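Local coordinates for protein L-Ala-D/L-Glu Epimerase (Escherichia coli, PDB 1JPD) that belongs to the enolase superfamily, pairing a mandelate racemase/muconate lactonizing enzyme-type N-terminal domain with an enolase C-terminal-like barrel, at residues Thr6-Glu11 with Val34-Glu39. Sequence-based numbering, arbitrary orientation.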
loop_
_atom_site.group_PDB
_atom_site.type_symbol
_atom_site.label_atom_id
_atom_site.label_comp_id
_atom_site.label_asym_id
_atom_site.label_seq_id
_atom_site.Cartn_x
_atom_site.Cartn_y
_atom_site.Cartn_z
ATOM N N THR A 6 6.779 -21.671 17.963
ATOM C CA THR A 6 6.072 -22.616 17.101
ATOM C C THR A 6 5.519 -21.802 15.921
ATOM O O THR A 6 5.042 -20.678 16.103
ATOM C CB THR A 6 4.909 -23.316 17.853
ATOM O OG1 THR A 6 3.970 -22.339 18.321
ATOM C CG2 THR A 6 5.447 -24.105 19.041
ATOM N N VAL A 7 5.591 -22.357 14.717
ATOM C CA VAL A 7 5.125 -21.646 13.533
ATOM C C VAL A 7 3.991 -22.353 12.809
ATOM O O VAL A 7 4.033 -23.563 12.590
ATOM C CB VAL A 7 6.281 -21.437 12.518
ATOM C CG1 VAL A 7 5.773 -20.713 11.283
ATOM C CG2 VAL A 7 7.406 -20.650 13.164
ATOM N N LYS A 8 2.972 -21.584 12.444
ATOM C CA LYS A 8 1.832 -22.112 11.708
ATOM C C LYS A 8 1.673 -21.240 10.473
ATOM O O LYS A 8 1.601 -20.009 10.572
ATOM C CB LYS A 8 0.554 -22.056 12.549
ATOM C CG LYS A 8 0.490 -23.061 13.691
ATOM C CD LYS A 8 -0.730 -22.801 14.568
ATOM C CE LYS A 8 -0.723 -23.657 15.827
ATOM N NZ LYS A 8 -1.775 -23.216 16.792
ATOM N N VAL A 9 1.643 -21.880 9.310
ATOM C CA VAL A 9 1.500 -21.170 8.056
ATOM C C VAL A 9 0.281 -21.695 7.334
ATOM O O VAL A 9 0.145 -22.899 7.131
ATOM C CB VAL A 9 2.748 -21.371 7.169
ATOM C CG1 VAL A 9 2.545 -20.727 5.807
ATOM C CG2 VAL A 9 3.960 -20.760 7.850
ATOM N N PHE A 10 -0.623 -20.800 6.965
ATOM C CA PHE A 10 -1.812 -21.225 6.243
ATOM C C PHE A 10 -2.291 -20.190 5.235
ATOM O O PHE A 10 -2.131 -18.980 5.414
ATOM C CB PHE A 10 -2.936 -21.631 7.214
ATOM C CG PHE A 10 -3.264 -20.597 8.251
ATOM C CD1 PHE A 10 -4.345 -19.742 8.082
ATOM C CD2 PHE A 10 -2.510 -20.499 9.416
ATOM C CE1 PHE A 10 -4.673 -18.807 9.057
ATOM C CE2 PHE A 10 -2.831 -19.561 10.399
ATOM C CZ PHE A 10 -3.916 -18.718 10.217
ATOM N N GLU A 11 -2.877 -20.700 4.165
ATOM C CA GLU A 11 -3.351 -19.899 3.059
ATOM C C GLU A 11 -4.845 -19.595 3.151
ATOM O O GLU A 11 -5.626 -20.450 3.547
ATOM C CB GLU A 11 -2.994 -20.667 1.781
ATOM C CG GLU A 11 -3.663 -20.261 0.500
ATOM C CD GLU A 11 -3.186 -21.118 -0.655
ATOM O OE1 GLU A 11 -2.968 -22.328 -0.438
ATOM O OE2 GLU A 11 -3.033 -20.593 -1.778
ATOM N N VAL A 34 -1.137 -16.413 5.814
ATOM C CA VAL A 34 -1.022 -16.027 7.211
ATOM C C VAL A 34 0.050 -16.821 7.943
ATOM O O VAL A 34 0.242 -18.012 7.688
ATOM C CB VAL A 34 -2.355 -16.235 7.965
ATOM C CG1 VAL A 34 -2.238 -15.676 9.372
ATOM C CG2 VAL A 34 -3.498 -15.581 7.218
ATOM N N VAL A 35 0.746 -16.147 8.852
ATOM C CA VAL A 35 1.771 -16.787 9.657
ATOM C C VAL A 35 1.532 -16.474 11.122
ATOM O O VAL A 35 1.541 -15.313 11.538
ATOM C CB VAL A 35 3.181 -16.312 9.292
ATOM C CG1 VAL A 35 4.180 -16.811 10.344
ATOM C CG2 VAL A 35 3.555 -16.831 7.909
ATOM N N GLU A 36 1.320 -17.521 11.906
ATOM C CA GLU A 36 1.082 -17.368 13.330
ATOM C C GLU A 36 2.290 -17.878 14.113
ATOM O O GLU A 36 2.697 -19.027 13.956
ATOM C CB GLU A 36 -0.179 -18.137 13.713
ATOM C CG GLU A 36 -0.509 -18.125 15.187
ATOM C CD GLU A 36 -1.930 -18.585 15.462
ATOM O OE1 GLU A 36 -2.163 -19.157 16.546
ATOM O OE2 GLU A 36 -2.816 -18.363 14.601
ATOM N N LEU A 37 2.868 -17.007 14.934
ATOM C CA LEU A 37 4.028 -17.354 15.758
ATOM C C LEU A 37 3.586 -17.498 17.211
ATOM O O LEU A 37 2.660 -16.818 17.650
ATOM C CB LEU A 37 5.106 -16.266 15.660
ATOM C CG LEU A 37 5.687 -15.947 14.281
ATOM C CD1 LEU A 37 6.707 -14.836 14.409
ATOM C CD2 LEU A 37 6.326 -17.183 13.686
ATOM N N GLU A 38 4.247 -18.376 17.957
ATOM C CA GLU A 38 3.885 -18.589 19.355
ATOM C C GLU A 38 5.083 -18.659 20.299
ATOM O O GLU A 38 5.799 -19.659 20.339
ATOM C CB GLU A 38 3.066 -19.869 19.490
ATOM C CG GLU A 38 2.615 -20.180 20.907
ATOM C CD GLU A 38 1.110 -20.113 21.063
ATOM O OE1 GLU A 38 0.398 -20.706 20.223
ATOM O OE2 GLU A 38 0.635 -19.478 22.029
ATOM N N GLU A 39 5.281 -17.582 21.053
ATOM C CA GLU A 39 6.366 -17.476 22.023
ATOM C C GLU A 39 5.748 -17.761 23.387
ATOM O O GLU A 39 5.694 -16.896 24.268
ATOM C CB GLU A 39 6.964 -16.066 21.994
ATOM C CG GLU A 39 8.069 -15.816 23.016
ATOM C CD GLU A 39 9.460 -15.879 22.412
ATOM O OE1 GLU A 39 10.450 -15.784 23.172
ATOM O OE2 GLU A 39 9.567 -16.017 21.175
#
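Thr6-Glu11 and Val34-Glu39 pair as antiparallel strands, the first at an edge and the second in the middle of the three-stranded sheet of the N-terminal domain. Hydrogen-bonded pairs form at Thr6/Glu38, Lys8/Glu36 and Phe10/Val34. Val34 N reaches Phe10 O straight, at 2.8 Å; toward Thr6 the bonding slackens, and Glu38 N to Thr6 O, 3.1 Å, is weak. Such a sheet backed by helices is the capping domain of the enolase superfamily. At Phe10, CG sits between the backbone N and the carbonyl carbon (chi1 53°), which sets it on Val34's side; the ring then lies with one face over Val34 CB, 3.9 Å from the ring centroid in a CH-pi contact, and Val34 CG1 meets Phe10 CZ at 3.6 Å. On the sheet face carrying Phe10 and Val34, Lys8 and Glu36 lie side by side, but Lys8 NZ stops 4.1 Å from Glu36 OE1, too far for a salt bridge; that carboxylate pairs with Lys43. On the opposite face the paired side chains are apolar: Val7 CG2 touches Leu37 CD2 at 3.7 Å, Val9 CG2 meets Val35 CG2 at 4.0 Å, and helix 69-73 packs on Val7, 58-66 on Val9 and Val35, and 89-104 on Val35 and Leu37.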